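Local coordinates for protein probable mRNA-capping enzyme (Acanthamoeba polyphaga mimivirus, PDB 3BGY) that builds the viral mRNA cap, this N-terminal triphosphatase domain removing the terminal phosphate from the 5'-triphosphate end of the RNA, at residues E67-S75 against R85-I94; K184-S195 against P206-N217. All coordinates share one frame; numbering follows the deposited sequence. Where two conformers were deposited one is given.

Overall arrangement
Both interactions are antiparallel hairpins of one closed beta barrel, the tunnel of the triphosphatase domain. Interaction 1 pairs strands 66-77 and 83-88. Interaction 2 pairs strands 186-196 and 208-215. Strand 169-183 lies between them in the sheet, next to 66-77 on one edge and to 186-196 on the other. The centres are 15 Å apart; the nearest atoms are about 5 Å apart and do not touch. Lys175 and Arg177 of the strand between them touch Tyr71 of interaction 1 and Thr191 of interaction 2. Interaction 2 carries the glutamate-rich strand; its alternating glutamates are consistent with the metal-binding glutamates of tunnel triphosphatases. No metal is present in either contact.

Interaction 1 of 2, residues E67-S75 against R85-I94; sequences ESNNYLDIS and RVSLFNQEQI. With ACT (acetate ion), chain E.
Residues 67-75 and 85-88 form an antiparallel hairpin, their strand axes at 158°, with Leu72-Leu88 and Ile74-Val86 as hydrogen-bonded pairs. Leu88 N reaches Leu72 O at 2.8 Å. Between these pairs Asp73 faces Ser87 as a non-hydrogen-bonded pair. Ser87 OG donates to Asp73 OD1 at 2.6 Å, on the syn side of the carboxylate but 30° out of its plane. Asp73 OD2 lies 4.0 Å from Arg85 NH1. This is a long salt bridge of charges only, since the oxygen sits well out of the guanidinium plane. Lys175 is a second, weak ionic partner of OD2.

On the same side of the sheet the rings of Tyr71 and Phe89 form an offset stack, centroids 4.7 Å apart. Tyr71 CG sits between the backbone N and carbonyl carbon (chi1 61°), which lays its ring alongside Phe89. Tyr71 CB sits over a face of the Phe89 ring, a CH-pi contact 4.0 Å from the centroid. Asn69 CB comes to the edge of that ring. On the other side Ile74 CD1 meets Leu88 CD1 at 3.8 Å.

The Gln91 chain bends at its CB-CG bond, and its NE2 donates to Asn70 O at 2.8 Å and to Phe89 O. A water also bridges these two carbonyls. Asn70 OD1 bonds Thr176 OG1. Asn90 caps the helix by accepting from Gln93 N.

The hairpin is thus two-faced. Leu72, Ile74, Val86 and Leu88 make one face apolar, with Ile94 packed on Leu72. The Asp73 side combines charge, hydroxyl and stacked rings, and the Gln91 amide ties off the end where the strands part.

Interaction 2 of 2, residues K184-S195 against P206-N217; sequences KNSRIDITDVKS and PSNYELELELIN
This antiparallel hairpin belongs to the wall of the tunnel, the triphosphatase barrel, and strand 208-215 bears glutamates at every second position, Glu210, Glu212 and Glu214. Such a pattern is consistent with the metal-binding glutamates of tunnel triphosphatases. The axes of 186-195 and 208-215 make 168° between their N-to-C directions. Arg187-Glu214, Asp189-Glu212, Thr191-Glu210 and Val193-Asn208 are hydrogen-bonded pairs.

Arg187, Asp189, Glu210, Glu212 and Glu214 share one face. Arg187 extends with CG anti to N (chi1 -169°) and then bends at CG-CD, which carries its guanidinium along its own strand to Asp189. It grips Asp189 side-on: NE meets OD1 at 2.9 Å and NH2 meets OD2 at 2.8 Å, each close to both planes. Ser179 is a further partner of Asp189 OD1. Across the strands Arg187 NH2 makes a weak hydrogen bond within a salt bridge to Glu214 OE1 at 3.3 Å, so that Arg187, Asp189 and Glu214 form a salt-bridge network; its detail is doubtful because Glu214 has two conformers. A water lies between Asp189 OD2 and Glu214 OE2. Another lies among Thr191 OG1, Glu210 O and Glu212 OE1.

The middle of the opposite face, Ile188, Ile190, Leu211 and Leu213, is apolar. Ile188 CG2 meets Leu211 CD1 at 3.8 Å. Val231 of helix 221-235 touches both residues.

At one end Ser207 OG donates to Asp192 OD1 at 2.6 Å and accepts from Lys194 NZ at 2.8 Å; Val205 O takes a second bond from that amine. A water links Asp192 OD2 to Tyr209 OH. At the other end Asn217 ND2 donates to Asn185 OD1 at 2.9 Å, in the carbonyl plane, with the amide planes 74° apart.

Asp189 lies near Glu212 and Glu214, so Arg187 probably offsets a concentration of negative charge and fixes the rotation of the Asp189 carboxylate.

Interaction 1 of 2, residues E67-S75 against R85-I94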
loop_
_atom_site.group_PDB
_atom_site.type_symbol
_atom_site.label_atom_id
_atom_site.label_comp_id
_atom_site.label_asym_id
_atom_site.label_seq_id
_atom_site.Cartn_x
_atom_site.Cartn_y
_atom_site.Cartn_z
ATOM N N GLU A 67 0.833 -3.214 14.462
ATOM C CA GLU A 67 -0.289 -2.308 14.234
ATOM C C GLU A 67 -1.247 -3.084 13.325
ATOM O O GLU A 67 -0.819 -3.697 12.341
ATOM C CB GLU A 67 0.172 -1.020 13.548
ATOM C CG GLU A 67 -0.891 0.072 13.464
ATOM C CD GLU A 67 -0.394 1.299 12.722
ATOM O OE1 GLU A 67 0.497 1.991 13.258
ATOM O OE2 GLU A 67 -0.880 1.557 11.598
ATOM N N SER A 68 -2.527 -3.118 13.682
ATOM C CA SER A 68 -3.481 -3.818 12.832
ATOM C C SER A 68 -4.671 -2.917 12.621
ATOM O O SER A 68 -5.086 -2.209 13.537
ATOM C CB SER A 68 -3.903 -5.182 13.385
ATOM O OG SER A 68 -4.366 -5.095 14.711
ATOM N N ASN A 69 -5.142 -2.835 11.383
ATOM C CA ASN A 69 -6.274 -1.954 11.078
ATOM C C ASN A 69 -7.165 -2.521 10.004
ATOM O O ASN A 69 -6.688 -3.175 9.098
ATOM C CB ASN A 69 -5.785 -0.606 10.515
ATOM C CG ASN A 69 -5.117 0.271 11.544
ATOM O OD1 ASN A 69 -5.757 0.752 12.484
ATOM N ND2 ASN A 69 -3.826 0.502 11.365
ATOM N N ASN A 70 -8.448 -2.198 10.091
ATOM C CA ASN A 70 -9.451 -2.560 9.081
ATOM C C ASN A 70 -9.773 -1.172 8.482
ATOM O O ASN A 70 -10.034 -0.210 9.222
ATOM C CB ASN A 70 -10.752 -3.104 9.690
ATOM C CG ASN A 70 -10.560 -4.375 10.464
ATOM O OD1 ASN A 70 -9.923 -5.300 9.994
ATOM N ND2 ASN A 70 -11.147 -4.437 11.655
ATOM N N TYR A 71 -9.677 -1.031 7.167
ATOM C CA TYR A 71 -9.968 0.254 6.532
ATOM C C TYR A 71 -10.459 0.112 5.112
ATOM O O TYR A 71 -10.205 -0.890 4.466
ATOM C CB TYR A 71 -8.746 1.191 6.574
ATOM C CG TYR A 71 -7.497 0.711 5.863
ATOM C CD1 TYR A 71 -6.619 -0.193 6.480
ATOM C CD2 TYR A 71 -7.143 1.232 4.610
ATOM C CE1 TYR A 71 -5.404 -0.555 5.855
ATOM C CE2 TYR A 71 -5.930 0.884 3.982
ATOM C CZ TYR A 71 -5.073 -0.007 4.610
ATOM O OH TYR A 71 -3.905 -0.367 3.977
ATOM N N LEU A 72 -11.133 1.149 4.624
ATOM C CA LEU A 72 -11.640 1.163 3.259
ATOM C C LEU A 72 -10.870 2.198 2.420
ATOM O O LEU A 72 -10.818 3.389 2.771
ATOM C CB LEU A 72 -13.145 1.529 3.259
ATOM C CG LEU A 72 -13.761 1.680 1.867
ATOM C CD1 LEU A 72 -13.768 0.369 1.147
ATOM C CD2 LEU A 72 -15.166 2.266 1.955
ATOM N N ASP A 73 -10.245 1.739 1.331
ATOM C CA ASP A 73 -9.545 2.628 0.397
ATOM C C ASP A 73 -10.458 2.955 -0.769
ATOM O O ASP A 73 -11.008 2.052 -1.395
ATOM C CB ASP A 73 -8.313 1.956 -0.231
ATOM C CG ASP A 73 -7.074 2.086 0.605
ATOM O OD1 ASP A 73 -7.084 2.832 1.595
ATOM O OD2 ASP A 73 -6.056 1.467 0.235
ATOM N N ILE A 74 -10.579 4.242 -1.091
ATOM C CA ILE A 74 -11.399 4.666 -2.224
ATOM C C ILE A 74 -10.418 5.378 -3.122
ATOM O O ILE A 74 -9.841 6.404 -2.757
ATOM C CB ILE A 74 -12.554 5.625 -1.823
ATOM C CG1 ILE A 74 -13.468 4.969 -0.793
ATOM C CG2 ILE A 74 -13.437 5.931 -3.040
ATOM C CD1 ILE A 74 -13.204 5.421 0.613
ATOM N N SER A 75 -10.173 4.789 -4.286
ATOM C CA SER A 75 -9.224 5.384 -5.209
ATOM C C SER A 75 -9.917 6.007 -6.407
ATOM O O SER A 75 -10.716 5.341 -7.072
ATOM C CB SER A 75 -8.265 4.320 -5.735
ATOM O OG SER A 75 -7.507 3.738 -4.691
ATOM N N ARG A 85 -6.248 8.926 -3.624
ATOM C CA ARG A 85 -6.792 7.883 -2.746
ATOM C C ARG A 85 -7.082 8.316 -1.315
ATOM O O ARG A 85 -6.236 8.911 -0.666
ATOM C CB ARG A 85 -5.827 6.687 -2.711
ATOM C CG ARG A 85 -6.296 5.466 -1.881
ATOM C CD ARG A 85 -5.196 4.434 -1.770
ATOM N NE ARG A 85 -4.079 4.925 -0.967
ATOM C CZ ARG A 85 -2.943 4.251 -0.767
ATOM N NH1 ARG A 85 -2.763 3.050 -1.305
ATOM N NH2 ARG A 85 -1.982 4.780 -0.027
ATOM N N VAL A 86 -8.284 8.002 -0.848
ATOM C CA VAL A 86 -8.676 8.288 0.519
ATOM C C VAL A 86 -8.805 6.958 1.281
ATOM O O VAL A 86 -9.451 6.021 0.790
ATOM C CB VAL A 86 -10.015 9.052 0.570
ATOM C CG1 VAL A 86 -10.560 9.102 1.980
ATOM C CG2 VAL A 86 -9.818 10.457 0.039
ATOM N N SER A 87 -8.187 6.866 2.459
ATOM C CA SER A 87 -8.313 5.672 3.293
ATOM C C SER A 87 -9.144 6.051 4.521
ATOM O O SER A 87 -8.758 6.958 5.251
ATOM C CB SER A 87 -6.938 5.182 3.757
ATOM O OG SER A 87 -6.081 4.980 2.641
ATOM N N LEU A 88 -10.254 5.355 4.724
ATOM C CA LEU A 88 -11.152 5.605 5.868
ATOM C C LEU A 88 -10.885 4.556 6.931
ATOM O O LEU A 88 -11.136 3.370 6.702
ATOM C CB LEU A 88 -12.603 5.541 5.409
ATOM C CG LEU A 88 -13.038 6.556 4.353
ATOM C CD1 LEU A 88 -14.515 6.346 4.015
ATOM C CD2 LEU A 88 -12.818 7.988 4.869
ATOM N N PHE A 89 -10.419 5.006 8.106
ATOM C CA PHE A 89 -10.082 4.100 9.209
ATOM C C PHE A 89 -11.150 3.988 10.288
ATOM O O PHE A 89 -11.128 3.065 11.101
ATOM C CB PHE A 89 -8.747 4.509 9.854
ATOM C CG PHE A 89 -7.548 4.235 8.989
ATOM C CD1 PHE A 89 -7.125 5.190 8.047
ATOM C CD2 PHE A 89 -6.809 3.042 9.131
ATOM C CE1 PHE A 89 -5.984 4.964 7.248
ATOM C CE2 PHE A 89 -5.655 2.812 8.332
ATOM C CZ PHE A 89 -5.244 3.770 7.394
ATOM N N ASN A 90 -12.067 4.950 10.324
ATOM C CA ASN A 90 -13.123 4.901 11.344
ATOM C C ASN A 90 -14.242 3.958 10.857
ATOM O O ASN A 90 -14.859 4.218 9.842
ATOM C CB ASN A 90 -13.626 6.322 11.599
ATOM C CG ASN A 90 -14.729 6.369 12.628
ATOM O OD1 ASN A 90 -15.887 6.154 12.303
ATOM N ND2 ASN A 90 -14.364 6.607 13.880
ATOM N N GLN A 91 -14.502 2.881 11.607
ATOM C CA GLN A 91 -15.511 1.878 11.224
ATOM C C GLN A 91 -16.936 2.378 11.055
ATOM O O GLN A 91 -17.633 1.943 10.139
ATOM C CB GLN A 91 -15.454 0.650 12.149
ATOM C CG GLN A 91 -14.040 0.086 12.400
ATOM C CD GLN A 91 -13.311 -0.323 11.125
ATOM O OE1 GLN A 91 -13.767 -1.208 10.391
ATOM N NE2 GLN A 91 -12.195 0.357 10.834
ATOM N N GLU A 92 -17.335 3.352 11.879
ATOM C CA GLU A 92 -18.665 3.942 11.785
ATOM C C GLU A 92 -18.771 4.768 10.485
ATOM O O GLU A 92 -19.772 4.672 9.777
ATOM C CB GLU A 92 -18.944 4.815 13.019
ATOM C CG GLU A 92 -20.373 5.362 13.107
ATOM C CD GLU A 92 -20.706 6.020 14.444
ATOM O OE1 GLU A 92 -19.810 6.194 15.302
ATOM O OE2 GLU A 92 -21.889 6.367 14.636
ATOM N N GLN A 93 -17.680 5.457 10.128
ATOM C CA GLN A 93 -17.606 6.287 8.916
ATOM C C GLN A 93 -17.626 5.415 7.643
ATOM O O GLN A 93 -18.253 5.798 6.648
ATOM C CB GLN A 93 -16.349 7.175 8.954
ATOM C CG GLN A 93 -16.225 8.126 7.755
ATOM C CD GLN A 93 -15.283 9.286 7.989
ATOM O OE1 GLN A 93 -14.353 9.210 8.797
ATOM N NE2 GLN A 93 -15.539 10.389 7.292
ATOM N N ILE A 94 -16.981 4.245 7.709
ATOM C CA ILE A 94 -16.941 3.273 6.590
ATOM C C ILE A 94 -18.379 2.805 6.312
ATOM O O ILE A 94 -18.844 2.852 5.167
ATOM C CB ILE A 94 -16.047 2.032 6.926
ATOM C CG1 ILE A 94 -14.571 2.431 7.036
ATOM C CG2 ILE A 94 -16.184 0.929 5.822
ATOM C CD1 ILE A 94 -13.671 1.372 7.667
HETATM C C ACT E . -5.738 -2.672 16.614
HETATM O O ACT E . -5.912 -1.360 16.404
HETATM O OXT ACT E . -5.900 -3.445 15.718
HETATM C CH3 ACT E . -5.340 -3.182 17.961
HETATM O O HOH W 1 -9.182 1.068 11.634
#

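Interaction 2 of 2, residues K184-S195 against P206-N217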
loop_
_atom_site.group_PDB
_atom_site.type_symbol
_atom_site.label_atom_id
_atom_site.label_comp_id
_atom_site.label_asym_id
_atom_site.label_seq_id
_atom_site.Cartn_x
_atom_site.Cartn_y
_atom_site.Cartn_z
ATOM N N LYS A 184 14.078 -0.101 13.072
ATOM C CA LYS A 184 13.865 1.317 12.780
ATOM C C LYS A 184 13.714 1.693 11.315
ATOM O O LYS A 184 13.069 2.679 10.999
ATOM C CB LYS A 184 14.990 2.163 13.402
ATOM C CG LYS A 184 16.388 1.624 13.138
ATOM C CD LYS A 184 17.473 2.447 13.827
ATOM C CE LYS A 184 18.839 1.779 13.644
ATOM N NZ LYS A 184 19.945 2.488 14.354
ATOM N N ASN A 185 14.181 0.811 10.430
ATOM C CA ASN A 185 14.187 1.100 8.997
ATOM C C ASN A 185 13.272 0.329 8.072
ATOM O O ASN A 185 13.137 0.689 6.902
ATOM C CB ASN A 185 15.620 0.961 8.496
ATOM C CG ASN A 185 16.604 1.758 9.333
ATOM O OD1 ASN A 185 16.374 2.927 9.608
ATOM N ND2 ASN A 185 17.688 1.119 9.757
ATOM N N SER A 186 12.599 -0.683 8.595
ATOM C CA SER A 186 11.732 -1.481 7.745
ATOM C C SER A 186 10.519 -2.015 8.476
ATOM O O SER A 186 10.554 -2.235 9.686
ATOM C CB SER A 186 12.507 -2.632 7.104
ATOM O OG SER A 186 13.083 -3.429 8.103
ATOM N N ARG A 187 9.481 -2.288 7.697
ATOM C CA ARG A 187 8.204 -2.776 8.220
ATOM C C ARG A 187 7.628 -3.822 7.279
ATOM O O ARG A 187 7.770 -3.697 6.064
ATOM C CB ARG A 187 7.279 -1.562 8.310
ATOM C CG ARG A 187 5.984 -1.763 9.055
ATOM C CD ARG A 187 5.162 -0.464 9.050
ATOM N NE ARG A 187 4.497 -0.326 7.750
ATOM C CZ ARG A 187 4.767 0.602 6.834
ATOM N NH1 ARG A 187 5.688 1.532 7.066
ATOM N NH2 ARG A 187 4.203 0.516 5.636
ATOM N N ILE A 188 7.060 -4.883 7.853
ATOM C CA ILE A 188 6.416 -5.937 7.066
ATOM C C ILE A 188 4.909 -5.653 7.110
ATOM O O ILE A 188 4.369 -5.511 8.193
ATOM C CB ILE A 188 6.680 -7.344 7.681
ATOM C CG1 ILE A 188 8.149 -7.769 7.462
ATOM C CG2 ILE A 188 5.722 -8.421 7.054
ATOM C CD1 ILE A 188 8.491 -8.250 6.035
ATOM N N ASP A 189 4.268 -5.522 5.945
ATOM C CA ASP A 189 2.811 -5.307 5.874
ATOM C C ASP A 189 2.203 -6.535 5.228
ATOM O O ASP A 189 2.655 -6.955 4.170
ATOM C CB ASP A 189 2.439 -4.124 4.987
ATOM C CG ASP A 189 2.830 -2.785 5.576
ATOM O OD1 ASP A 189 3.069 -2.700 6.805
ATOM O OD2 ASP A 189 2.862 -1.818 4.789
ATOM N N ILE A 190 1.212 -7.132 5.875
ATOM C CA ILE A 190 0.528 -8.299 5.306
ATOM C C ILE A 190 -0.936 -7.927 5.339
ATOM O O ILE A 190 -1.486 -7.615 6.406
ATOM C CB ILE A 190 0.875 -9.639 6.049
ATOM C CG1 ILE A 190 0.158 -10.832 5.424
ATOM C CG2 ILE A 190 0.507 -9.596 7.488
ATOM C CD1 ILE A 190 0.738 -11.378 4.190
ATOM N N THR A 191 -1.597 -8.086 4.198
ATOM C CA THR A 191 -2.971 -7.598 4.085
ATOM C C THR A 191 -3.951 -8.543 3.417
ATOM O O THR A 191 -3.615 -9.201 2.439
ATOM C CB THR A 191 -2.958 -6.278 3.257
ATOM O OG1 THR A 191 -1.966 -5.375 3.758
ATOM C CG2 THR A 191 -4.292 -5.547 3.343
ATOM N N ASP A 192 -5.152 -8.625 4.000
ATOM C CA ASP A 192 -6.268 -9.406 3.448
ATOM C C ASP A 192 -7.027 -8.287 2.701
ATOM O O ASP A 192 -7.522 -7.334 3.328
ATOM C CB ASP A 192 -7.084 -9.982 4.616
ATOM C CG ASP A 192 -8.441 -10.553 4.191
ATOM O OD1 ASP A 192 -9.046 -10.087 3.204
ATOM O OD2 ASP A 192 -8.935 -11.455 4.893
ATOM N N VAL A 193 -7.096 -8.371 1.370
ATOM C CA VAL A 193 -7.716 -7.292 0.587
ATOM C C VAL A 193 -8.936 -7.759 -0.200
ATOM O O VAL A 193 -8.872 -8.761 -0.921
ATOM C CB VAL A 193 -6.697 -6.713 -0.482
ATOM C CG1 VAL A 193 -7.295 -5.530 -1.272
ATOM C CG2 VAL A 193 -5.376 -6.332 0.118
ATOM N N LYS A 194 -10.033 -6.996 -0.106
ATOM C CA LYS A 194 -11.254 -7.277 -0.887
ATOM C C LYS A 194 -11.337 -6.125 -1.882
ATOM O O LYS A 194 -11.456 -4.971 -1.485
ATOM C CB LYS A 194 -12.490 -7.375 0.020
ATOM C CG LYS A 194 -12.520 -8.731 0.780
ATOM C CD LYS A 194 -13.649 -8.789 1.791
ATOM C CE LYS A 194 -13.577 -10.047 2.660
ATOM N NZ LYS A 194 -13.408 -11.306 1.845
ATOM N N SER A 195 -11.259 -6.442 -3.171
ATOM C CA SER A 195 -11.287 -5.426 -4.220
ATOM C C SER A 195 -12.523 -5.504 -5.104
ATOM O O SER A 195 -13.061 -6.590 -5.339
ATOM C CB SER A 195 -10.038 -5.544 -5.103
ATOM O OG SER A 195 -8.854 -5.452 -4.331
ATOM N N PRO A 206 -14.345 -12.498 -2.650
ATOM C CA PRO A 206 -13.212 -13.286 -2.146
ATOM C C PRO A 206 -11.969 -12.428 -1.954
ATOM O O PRO A 206 -11.673 -11.535 -2.750
ATOM C CB PRO A 206 -12.986 -14.319 -3.255
ATOM C CG PRO A 206 -14.352 -14.512 -3.832
ATOM C CD PRO A 206 -14.903 -13.121 -3.875
ATOM N N SER A 207 -11.279 -12.686 -0.862
ATOM C CA SER A 207 -10.074 -11.942 -0.539
ATOM C C SER A 207 -8.829 -12.334 -1.312
ATOM O O SER A 207 -8.720 -13.483 -1.764
ATOM C CB SER A 207 -9.707 -12.195 0.932
ATOM O OG SER A 207 -10.618 -11.620 1.851
ATOM N N ASN A 208 -7.978 -11.353 -1.605
ATOM C CA ASN A 208 -6.664 -11.674 -2.162
ATOM C C ASN A 208 -5.750 -11.318 -0.979
ATOM O O ASN A 208 -6.218 -10.788 0.045
ATOM C CB ASN A 208 -6.294 -10.937 -3.467
ATOM C CG ASN A 208 -6.405 -9.427 -3.364
ATOM O OD1 ASN A 208 -7.499 -8.880 -3.200
ATOM N ND2 ASN A 208 -5.273 -8.742 -3.505
ATOM N N TYR A 209 -4.503 -11.764 -1.036
ATOM C CA TYR A 209 -3.528 -11.522 0.036
ATOM C C TYR A 209 -2.266 -10.891 -0.495
ATOM O O TYR A 209 -1.770 -11.291 -1.536
ATOM C CB TYR A 209 -3.259 -12.855 0.788
ATOM C CG TYR A 209 -4.532 -13.525 1.270
ATOM C CD1 TYR A 209 -5.151 -13.119 2.469
ATOM C CD2 TYR A 209 -5.198 -14.479 0.469
ATOM C CE1 TYR A 209 -6.385 -13.638 2.865
ATOM C CE2 TYR A 209 -6.463 -14.994 0.846
ATOM C CZ TYR A 209 -7.037 -14.571 2.039
ATOM O OH TYR A 209 -8.258 -15.079 2.407
ATOM N N GLU A 210 -1.793 -9.853 0.196
ATOM C CA GLU A 210 -0.628 -9.075 -0.235
ATOM C C GLU A 210 0.400 -8.980 0.868
ATOM O O GLU A 210 0.052 -8.741 2.016
ATOM C CB GLU A 210 -1.100 -7.672 -0.673
ATOM C CG GLU A 210 -1.944 -7.755 -1.963
ATOM C CD GLU A 210 -2.541 -6.458 -2.458
ATOM O OE1 GLU A 210 -2.332 -5.398 -1.834
ATOM O OE2 GLU A 210 -3.240 -6.518 -3.499
ATOM N N LEU A 211 1.673 -9.139 0.504
ATOM C CA LEU A 211 2.781 -9.094 1.471
ATOM C C LEU A 211 3.848 -8.168 0.935
ATOM O O LEU A 211 4.285 -8.295 -0.222
ATOM C CB LEU A 211 3.419 -10.477 1.664
ATOM C CG LEU A 211 4.712 -10.586 2.498
ATOM C CD1 LEU A 211 4.472 -10.214 3.960
ATOM C CD2 LEU A 211 5.266 -12.011 2.421
ATOM N N GLU A 212 4.254 -7.205 1.756
ATOM C CA GLU A 212 5.307 -6.299 1.312
ATOM C C GLU A 212 6.272 -5.969 2.413
ATOM O O GLU A 212 5.931 -6.055 3.576
ATOM C CB GLU A 212 4.750 -4.927 0.894
ATOM C CG GLU A 212 3.777 -4.882 -0.253
ATOM C CD GLU A 212 2.338 -4.877 0.209
ATOM O OE1 GLU A 212 2.039 -4.328 1.295
ATOM O OE2 GLU A 212 1.502 -5.419 -0.526
ATOM N N LEU A 213 7.515 -5.678 2.032
ATOM C CA LEU A 213 8.522 -5.198 2.980
ATOM C C LEU A 213 8.730 -3.746 2.535
ATOM O O LEU A 213 9.267 -3.495 1.450
ATOM C CB LEU A 213 9.848 -5.984 2.889
ATOM C CG LEU A 213 10.994 -5.362 3.724
ATOM C CD1 LEU A 213 10.732 -5.553 5.211
ATOM C CD2 LEU A 213 12.327 -5.948 3.336
ATOM N N GLU A 214 8.265 -2.791 3.350
ATOM C CA GLU A 214 8.396 -1.369 3.017
ATOM C C GLU A 214 9.461 -0.698 3.883
ATOM O O GLU A 214 9.525 -0.940 5.088
ATOM C CB GLU A 214 7.057 -0.628 3.206
ATOM C CG GLU A 214 5.837 -1.364 2.672
ATOM C CD GLU A 214 4.808 -0.463 2.019
ATOM O OE1 GLU A 214 4.702 0.731 2.382
ATOM O OE2 GLU A 214 4.084 -0.970 1.137
ATOM N N LEU A 215 10.274 0.164 3.269
ATOM C CA LEU A 215 11.328 0.886 3.990
ATOM C C LEU A 215 10.743 2.125 4.686
ATOM O O LEU A 215 9.766 2.734 4.206
ATOM C CB LEU A 215 12.462 1.326 3.058
ATOM C CG LEU A 215 13.219 0.140 2.458
ATOM C CD1 LEU A 215 14.371 0.704 1.682
ATOM C CD2 LEU A 215 13.729 -0.832 3.501
ATOM N N ILE A 216 11.333 2.433 5.837
ATOM C CA ILE A 216 11.004 3.620 6.645
ATOM C C ILE A 216 12.187 4.590 6.405
ATOM O O ILE A 216 12.004 5.813 6.322
ATOM C CB ILE A 216 10.866 3.257 8.156
ATOM C CG1 ILE A 216 9.671 2.334 8.376
ATOM C CG2 ILE A 216 10.731 4.534 9.047
ATOM C CD1 ILE A 216 9.630 1.685 9.764
ATOM N N ASN A 217 13.399 4.033 6.308
ATOM C CA ASN A 217 14.622 4.813 6.019
ATOM C C ASN A 217 15.437 3.951 5.071
ATOM O O ASN A 217 15.192 2.741 4.976
ATOM C CB ASN A 217 15.476 5.050 7.263
ATOM C CG ASN A 217 14.775 5.849 8.321
ATOM O OD1 ASN A 217 14.363 6.986 8.082
ATOM N ND2 ASN A 217 14.603 5.254 9.492
HETATM O O HOH W 2 7.339 3.527 5.291
HETATM O O HOH W 3 1.930 -1.599 2.277
HETATM O O HOH W 4 0.337 -5.807 2.586
HETATM O O HOH W 5 -9.378 -14.124 4.511
HETATM O O HOH W 6 -10.573 -9.206 -3.760
HETATM O O HOH W 7 -5.858 -5.325 -4.753
#